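Predicted DNA-binding transcriptional regulator (Aliivibrio fischeri ES114, PDB 7DWN) probably binds DNA as a tetrameric LysR-family regulator and controls transcription of its target genes, with a regulatory domain joined to a helix-turn-helix domain. Local coordinates at residues K136-E140 with G141-I145; I84-L87 with S88-G91; T224-L227 with K228-L232; K110-Q113 with A114-E117. One frame throughout, in Å; residues are numbered along the deposited sequence.

Along the chain the order is interaction 2, interaction 4, interaction 1, interaction 3. Interaction 2 occupies the short helix 85-90, which follows the long helix 61-83 and leads into strand 94-99. The other three lie in the regulatory domain: interaction 4 at the end of helix 101-114, interaction 1 at the end of helix 134-140, interaction 3 along helix 224-232. Interactions 1 and 2 have centres about 17 Å apart, whereas 2 and 3 are about 35 Å apart on opposite sides of the chain's centre. Interactions 1 and 4 both reach helix 279-290. Interactions 2, 3 and 4 all touch the third subunit, which suggests that these helices contribute to the tetramer interfaces.

Interaction 1 of 4, residues K136-E140 with G141-I145; sequences KELRE and GACDI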
# COMPACT_ATOMS: atom_id res chain seq x y z
N LYS A 136 13.98 5.50 -4.27
CA LYS A 136 13.34 4.24 -3.92
C LYS A 136 13.45 3.23 -5.06
O LYS A 136 13.64 2.03 -4.82
CB LYS A 136 11.88 4.50 -3.56
CG LYS A 136 11.08 3.26 -3.17
CD LYS A 136 9.74 3.66 -2.58
CE LYS A 136 8.83 2.46 -2.40
NZ LYS A 136 8.47 1.84 -3.70
N GLU A 137 13.32 3.69 -6.31
CA GLU A 137 13.48 2.79 -7.45
C GLU A 137 14.88 2.19 -7.48
O GLU A 137 15.05 1.02 -7.83
CB GLU A 137 13.19 3.54 -8.75
CG GLU A 137 11.77 4.06 -8.89
CD GLU A 137 10.83 3.05 -9.51
OE1 GLU A 137 11.25 2.34 -10.45
OE2 GLU A 137 9.67 2.97 -9.06
N LEU A 138 15.89 2.98 -7.12
CA LEU A 138 17.26 2.48 -7.09
C LEU A 138 17.44 1.48 -5.95
O LEU A 138 18.13 0.47 -6.12
CB LEU A 138 18.23 3.65 -6.95
CG LEU A 138 19.71 3.41 -7.28
CD1 LEU A 138 19.87 2.97 -8.72
CD2 LEU A 138 20.51 4.67 -7.01
N ARG A 139 16.83 1.74 -4.79
CA ARG A 139 16.93 0.81 -3.68
C ARG A 139 16.27 -0.53 -4.01
O ARG A 139 16.85 -1.60 -3.78
CB ARG A 139 16.32 1.41 -2.42
CG ARG A 139 17.20 2.41 -1.71
CD ARG A 139 16.67 2.69 -0.31
NE ARG A 139 15.24 3.03 -0.33
CZ ARG A 139 14.76 4.25 -0.50
NH1 ARG A 139 15.59 5.28 -0.66
NH2 ARG A 139 13.45 4.46 -0.50
N GLU A 140 15.05 -0.48 -4.55
CA GLU A 140 14.29 -1.71 -4.77
C GLU A 140 14.88 -2.59 -5.86
O GLU A 140 14.53 -3.77 -5.95
CB GLU A 140 12.84 -1.37 -5.13
CG GLU A 140 12.09 -0.60 -4.05
CD GLU A 140 10.65 -0.32 -4.44
OE1 GLU A 140 9.77 -0.42 -3.56
OE2 GLU A 140 10.40 -0.02 -5.63
N GLY A 141 15.77 -2.04 -6.69
CA GLY A 141 16.31 -2.78 -7.81
C GLY A 141 15.59 -2.58 -9.13
O GLY A 141 15.85 -3.34 -10.07
N ALA A 142 14.70 -1.59 -9.22
CA ALA A 142 14.00 -1.33 -10.48
C ALA A 142 14.94 -0.81 -11.56
O ALA A 142 14.62 -0.91 -12.74
CB ALA A 142 12.86 -0.34 -10.25
N CYS A 143 16.08 -0.24 -11.17
CA CYS A 143 17.11 0.17 -12.12
C CYS A 143 18.48 -0.09 -11.49
O CYS A 143 18.63 -0.08 -10.27
CB CYS A 143 16.98 1.65 -12.52
SG CYS A 143 17.12 2.82 -11.16
N ASP A 144 19.47 -0.32 -12.35
CA ASP A 144 20.82 -0.61 -11.90
C ASP A 144 21.63 0.65 -11.66
O ASP A 144 22.33 0.75 -10.64
CB ASP A 144 21.53 -1.50 -12.93
CG ASP A 144 20.77 -2.77 -13.23
OD1 ASP A 144 20.24 -3.38 -12.28
OD2 ASP A 144 20.69 -3.15 -14.42
N ILE A 145 21.56 1.62 -12.57
CA ILE A 145 22.36 2.84 -12.51
C ILE A 145 21.45 4.02 -12.80
O ILE A 145 20.63 3.98 -13.71
CB ILE A 145 23.54 2.79 -13.50
CG1 ILE A 145 24.48 1.63 -13.16
CG2 ILE A 145 24.30 4.11 -13.50
CD1 ILE A 145 25.46 1.30 -14.26
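E137 and L138 meet A142 and C143 in a local helix-ending turn, where helix 134-140 gives way to the loop that leads into strand 145-149 of the regulatory domain. The chain leaves the helix at G141, whose phi of 94° suits glycine because no CB is pressed against the carbonyl O of E140. Beyond it A142 N donates to E137 O at 3.0 Å. G141 N makes two weak bonds, to E137 O and, at 3.5 Å, to L138 O. The turn also brings A142 CB against the side chain of E137; bent at chi2 (-88°), the chain carries OE1 to 3.1 Å from that methyl, a tight fit. On the inner side, the L138 side chain takes CG anti to the backbone N (chi1 -163°) and brings CD1 against both C143 SG, at 3.7 Å, and C143 O, at 3.6 Å. C143 also packs on A98 of strand 94-99, and L138 on Y273, so this apolar pair faces the domain interior. Towards solvent, K136 NZ reaches E140 OE1 from above the carboxylate plane, a 2.6 Å salt bridge, while R139 turns its guanidinium to Y159 OH. A 6→1 bond over a weak 5→2 bond, with glycine at the positive-phi position, is the signature of the Schellman motif closing a helix C-terminus.

Interaction 2 of 4, residues I84-L87 with S88-G91; sequences ISDL and SQLG
With chi1 at 62°, S88 folds OG back between its own backbone N and carbonyl carbon, directly over the preceding turn of helix 85-90, where the carbonyl oxygens of I84 and S85 converge on it. OG lies 2.8 Å from I84 O and 2.7 Å from S85 O; the one hydroxyl has both carbonyls within hydrogen-bonding distance. A serine OG turned back to the carbonyls three and four residues earlier is a common contact within an α-helix, here the short one between the long helix 61-83 and the regulatory domain of a LysR-type protein. I84 stands at the N-cap position, and its O also receives S88 N at 2.7 Å, an i-to-i+4 bond, so one carbonyl serves backbone and perhaps side chain. Q89 N bonds to S85 O at 3.0 Å, while the extended Q89 side chain runs beside D86, amide and carboxylate planes 74° apart. The D86 carboxylate looks outward, to S198 N and S197 OG of the third subunit; S88 packs on G46 of the second subunit. The helix thus sits where three chains meet. L87 turns inward onto V94 and Q96 of strand 94-99. Past L90 the helix ends as G91 adopts positive phi, and G91 N still reaches L87 O at 3.2 Å. One residue before L87, D86 O is brushed by L90 CD2, 3.2 Å away.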
# COMPACT_ATOMS: atom_id res chain seq x y z
N ILE A 84 9.61 -8.87 -16.43
CA ILE A 84 10.85 -9.26 -17.07
C ILE A 84 10.73 -9.27 -18.59
O ILE A 84 11.63 -9.76 -19.27
CB ILE A 84 11.34 -10.63 -16.56
CG1 ILE A 84 10.32 -11.72 -16.91
CG2 ILE A 84 11.59 -10.58 -15.06
CD1 ILE A 84 10.79 -13.12 -16.57
N SER A 85 9.64 -8.73 -19.13
CA SER A 85 9.44 -8.72 -20.58
C SER A 85 10.57 -7.97 -21.28
O SER A 85 11.31 -8.55 -22.10
CB SER A 85 8.08 -8.10 -20.91
OG SER A 85 7.89 -7.95 -22.31
N ASP A 86 10.73 -6.68 -20.97
CA ASP A 86 11.78 -5.88 -21.58
C ASP A 86 13.16 -6.45 -21.28
O ASP A 86 14.03 -6.48 -22.17
CB ASP A 86 11.68 -4.43 -21.09
CG ASP A 86 10.43 -3.74 -21.60
OD1 ASP A 86 10.14 -3.84 -22.81
OD2 ASP A 86 9.73 -3.09 -20.79
N LEU A 87 13.39 -6.89 -20.05
CA LEU A 87 14.69 -7.45 -19.69
C LEU A 87 14.98 -8.72 -20.48
O LEU A 87 16.11 -8.94 -20.93
CB LEU A 87 14.75 -7.73 -18.19
CG LEU A 87 14.51 -6.52 -17.29
CD1 LEU A 87 14.69 -6.89 -15.82
CD2 LEU A 87 15.45 -5.39 -17.68
N SER A 88 13.97 -9.58 -20.65
CA SER A 88 14.18 -10.83 -21.37
C SER A 88 14.43 -10.59 -22.85
O SER A 88 15.26 -11.29 -23.46
CB SER A 88 12.97 -11.75 -21.18
OG SER A 88 11.80 -11.16 -21.71
N GLN A 89 13.73 -9.62 -23.45
CA GLN A 89 13.90 -9.40 -24.88
C GLN A 89 15.33 -9.00 -25.24
O GLN A 89 15.81 -9.33 -26.32
CB GLN A 89 12.92 -8.33 -25.37
CG GLN A 89 11.48 -8.78 -25.37
CD GLN A 89 10.52 -7.67 -25.72
OE1 GLN A 89 10.89 -6.49 -25.70
NE2 GLN A 89 9.29 -8.02 -26.05
N LEU A 90 16.03 -8.31 -24.33
CA LEU A 90 17.35 -7.79 -24.64
C LEU A 90 18.48 -8.71 -24.19
O LEU A 90 19.60 -8.59 -24.70
CB LEU A 90 17.54 -6.40 -24.01
CG LEU A 90 16.95 -5.23 -24.80
CD1 LEU A 90 17.41 -5.29 -26.24
CD2 LEU A 90 15.43 -5.18 -24.73
N GLY A 91 18.23 -9.62 -23.25
CA GLY A 91 19.21 -10.60 -22.83
C GLY A 91 19.71 -10.34 -21.42
O GLY A 91 19.34 -9.37 -20.76

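Interaction 3 of 4, residues T224-L227 with K228-L232; sequences TDML and KILVL
T224-L227 and K228-V231 are tied by four consecutive i-to-i+4 backbone bonds, from K228 N to T224 O (2.9 Å) through V231 N to L227 O, all well directed. They form the opening turns of helix 224-232, which follows strand 215-221 in the periplasmic-binding-protein-like regulatory domain. Its buried side, with L227, L230 and V231, faces L194 of strand 191-195. M226 bends at chi2 (67°), which brings CE back beside the helix, 4.4 Å from both I229 CB and L230 CG. M226 and I229 pack on I108 and P109 of the third subunit, an interface of the kind by which LysR regulatory domains pair. I229 leans over the backbone, CG1 3.2 Å from D225 O. T224 OG1 bonds to Y196 OH and to a sulfonate oxygen of a bound MES, probably from the crystallisation liquor, which may mark a pocket at this helix end. Between D225 and K228 the charges stay 4.6 Å apart, OD1 to NZ. The lysine is fully extended, CG anti to its backbone N (chi1 173°), and NZ also donates to S244 O. A water bridges the two side chains, donating to D225 OD1 at 2.6 Å and accepting from K228 NZ at 2.9 Å.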
# COMPACT_ATOMS: atom_id res chain seq x y z
N THR A 224 14.45 20.92 -20.01
CA THR A 224 15.43 21.85 -20.55
C THR A 224 15.22 22.07 -22.04
O THR A 224 15.36 23.19 -22.54
CB THR A 224 16.84 21.34 -20.27
OG1 THR A 224 17.14 21.48 -18.88
CG2 THR A 224 17.88 22.10 -21.09
N ASP A 225 14.88 21.01 -22.77
CA ASP A 225 14.67 21.13 -24.20
C ASP A 225 13.51 22.07 -24.51
O ASP A 225 13.56 22.81 -25.50
CB ASP A 225 14.43 19.75 -24.82
CG ASP A 225 14.96 19.65 -26.23
OD1 ASP A 225 16.16 19.91 -26.45
OD2 ASP A 225 14.16 19.29 -27.13
N MET A 226 12.48 22.08 -23.67
CA MET A 226 11.36 23.00 -23.84
C MET A 226 11.82 24.45 -23.74
O MET A 226 11.52 25.29 -24.60
CB MET A 226 10.28 22.70 -22.80
CG MET A 226 8.90 23.23 -23.13
SD MET A 226 8.18 22.41 -24.56
CE MET A 226 8.43 23.65 -25.82
N LEU A 227 12.56 24.77 -22.66
CA LEU A 227 13.09 26.12 -22.49
C LEU A 227 14.03 26.49 -23.64
O LEU A 227 14.02 27.63 -24.11
CB LEU A 227 13.83 26.24 -21.16
CG LEU A 227 13.04 25.98 -19.87
CD1 LEU A 227 13.91 26.30 -18.66
CD2 LEU A 227 11.77 26.80 -19.86
N LYS A 228 14.84 25.54 -24.09
CA LYS A 228 15.76 25.79 -25.20
C LYS A 228 15.00 26.15 -26.47
O LYS A 228 15.35 27.11 -27.16
CB LYS A 228 16.64 24.56 -25.42
CG LYS A 228 17.53 24.61 -26.64
CD LYS A 228 18.32 23.32 -26.78
CE LYS A 228 19.13 23.28 -28.06
NZ LYS A 228 19.82 21.97 -28.22
N ILE A 229 13.94 25.40 -26.77
CA ILE A 229 13.13 25.68 -27.95
C ILE A 229 12.49 27.06 -27.84
O ILE A 229 12.51 27.84 -28.80
CB ILE A 229 12.07 24.58 -28.16
CG1 ILE A 229 12.74 23.28 -28.60
CG2 ILE A 229 11.04 25.02 -29.18
CD1 ILE A 229 11.78 22.15 -28.82
N LEU A 230 11.94 27.39 -26.68
CA LEU A 230 11.29 28.69 -26.55
C LEU A 230 12.30 29.83 -26.59
O LEU A 230 11.97 30.93 -27.05
CB LEU A 230 10.46 28.75 -25.27
CG LEU A 230 9.13 28.00 -25.36
CD1 LEU A 230 8.16 28.49 -24.30
CD2 LEU A 230 8.52 28.13 -26.75
N VAL A 231 13.54 29.59 -26.14
CA VAL A 231 14.60 30.58 -26.30
C VAL A 231 14.90 30.79 -27.78
O VAL A 231 14.99 31.92 -28.26
CB VAL A 231 15.86 30.16 -25.53
CG1 VAL A 231 17.06 30.97 -25.99
CG2 VAL A 231 15.65 30.33 -24.04
N LEU A 232 15.04 29.69 -28.52
CA LEU A 232 15.34 29.79 -29.95
C LEU A 232 14.22 30.49 -30.71
O LEU A 232 14.48 31.13 -31.74
CB LEU A 232 15.58 28.39 -30.53
CG LEU A 232 16.98 27.82 -30.26
CD1 LEU A 232 17.06 26.38 -30.73
CD2 LEU A 232 18.04 28.67 -30.93
O HOH W 1 18.01 19.72 -28.27

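Interaction 4 of 4, residues K110-Q113 with A114-E117; sequences KMQQ and AFDE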
# COMPACT_ATOMS: atom_id res chain seq x y z
N LYS A 110 27.58 8.86 -26.46
CA LYS A 110 29.03 8.69 -26.29
C LYS A 110 29.36 7.35 -25.64
O LYS A 110 30.29 6.66 -26.06
CB LYS A 110 29.58 9.86 -25.47
CG LYS A 110 29.27 11.23 -26.08
CD LYS A 110 29.76 12.37 -25.19
CE LYS A 110 29.09 12.32 -23.83
NZ LYS A 110 29.11 13.65 -23.16
N MET A 111 28.60 6.97 -24.60
CA MET A 111 28.74 5.64 -24.01
C MET A 111 28.54 4.54 -25.04
O MET A 111 29.27 3.54 -25.06
CB MET A 111 27.72 5.49 -22.88
CG MET A 111 28.24 4.99 -21.56
SD MET A 111 26.86 4.84 -20.41
CE MET A 111 26.02 6.40 -20.69
N GLN A 112 27.52 4.70 -25.89
CA GLN A 112 27.19 3.71 -26.90
C GLN A 112 28.34 3.54 -27.88
O GLN A 112 28.63 2.43 -28.33
CB GLN A 112 25.92 4.14 -27.64
CG GLN A 112 25.37 3.11 -28.61
CD GLN A 112 24.53 2.06 -27.93
OE1 GLN A 112 24.36 2.07 -26.71
NE2 GLN A 112 23.99 1.13 -28.72
N GLN A 113 29.01 4.64 -28.22
CA GLN A 113 30.19 4.52 -29.07
C GLN A 113 31.35 3.89 -28.30
O GLN A 113 32.14 3.13 -28.88
CB GLN A 113 30.59 5.88 -29.64
CG GLN A 113 31.75 5.78 -30.62
CD GLN A 113 31.56 4.66 -31.63
OE1 GLN A 113 30.48 4.48 -32.19
NE2 GLN A 113 32.63 3.89 -31.85
N ALA A 114 31.47 4.19 -27.00
CA ALA A 114 32.52 3.56 -26.20
C ALA A 114 32.35 2.05 -26.16
O ALA A 114 33.34 1.32 -25.99
CB ALA A 114 32.54 4.13 -24.79
N PHE A 115 31.12 1.57 -26.29
CA PHE A 115 30.88 0.13 -26.36
C PHE A 115 31.52 -0.52 -27.59
O PHE A 115 31.64 -1.75 -27.62
CB PHE A 115 29.38 -0.17 -26.37
CG PHE A 115 28.70 0.12 -25.07
CD1 PHE A 115 29.37 -0.01 -23.86
CD2 PHE A 115 27.38 0.51 -25.05
CE1 PHE A 115 28.73 0.25 -22.67
CE2 PHE A 115 26.73 0.78 -23.85
CZ PHE A 115 27.41 0.65 -22.66
N ASP A 116 31.93 0.26 -28.59
CA ASP A 116 32.42 -0.27 -29.85
C ASP A 116 33.94 -0.36 -29.93
O ASP A 116 34.46 -0.96 -30.89
CB ASP A 116 31.91 0.57 -31.03
CG ASP A 116 30.40 0.60 -31.10
OD1 ASP A 116 29.74 0.21 -30.12
OD2 ASP A 116 29.87 1.03 -32.15
N GLU A 117 34.67 0.23 -28.98
CA GLU A 117 36.14 0.15 -28.94
C GLU A 117 36.49 -0.69 -27.71
O GLU A 117 36.51 -0.18 -26.58
CB GLU A 117 36.77 1.53 -28.88
CG GLU A 117 38.16 1.60 -29.51
CD GLU A 117 38.12 1.93 -30.98
OE1 GLU A 117 37.47 2.94 -31.35
OE2 GLU A 117 38.74 1.20 -31.78
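The F115 ring lies against the carbonyl of M111, whose O sits 3.4 Å above one face, displaced toward the rim. The same oxygen accepts F115 N at 3.0 Å, so the residue's backbone and ring close round a single carbonyl at the end of helix 101-114. CG of F115 is anti to its carbonyl carbon (chi1 -69°), which swings the ring back along the helix and onto V284 and I287 of helix 279-290 and L124 of strand 123-128. M111 itself reaches I287 and L288, so both side chains press on the same helix. The Q112 side chain, bent at chi2, crosses the ring obliquely, its amide plane 71° from that of the ring. After A114, whose N bonds to K110 O at 2.9 Å, the chain leaves the helix through a type I turn, A114 to E117. There D116 N donates to Q113 O at 2.9 Å. On the outer side the Q113 side chain crosses that of D116 at about a right angle, amide and carboxylate planes 73° apart; Q113 NE2 lies 3.5 Å from D116 CB. Q112 and Q113 also pack on Q235 of the third subunit. The turn belongs to the crossover linking the parallel strands 94-99 and 123-128. Chemically, the contact divides in two: an aromatic side chain fixes the departing chain to the core, while outside, the D116 carboxylate stands near the negative end of the helix dipole, which would probably raise its proton affinity somewhat.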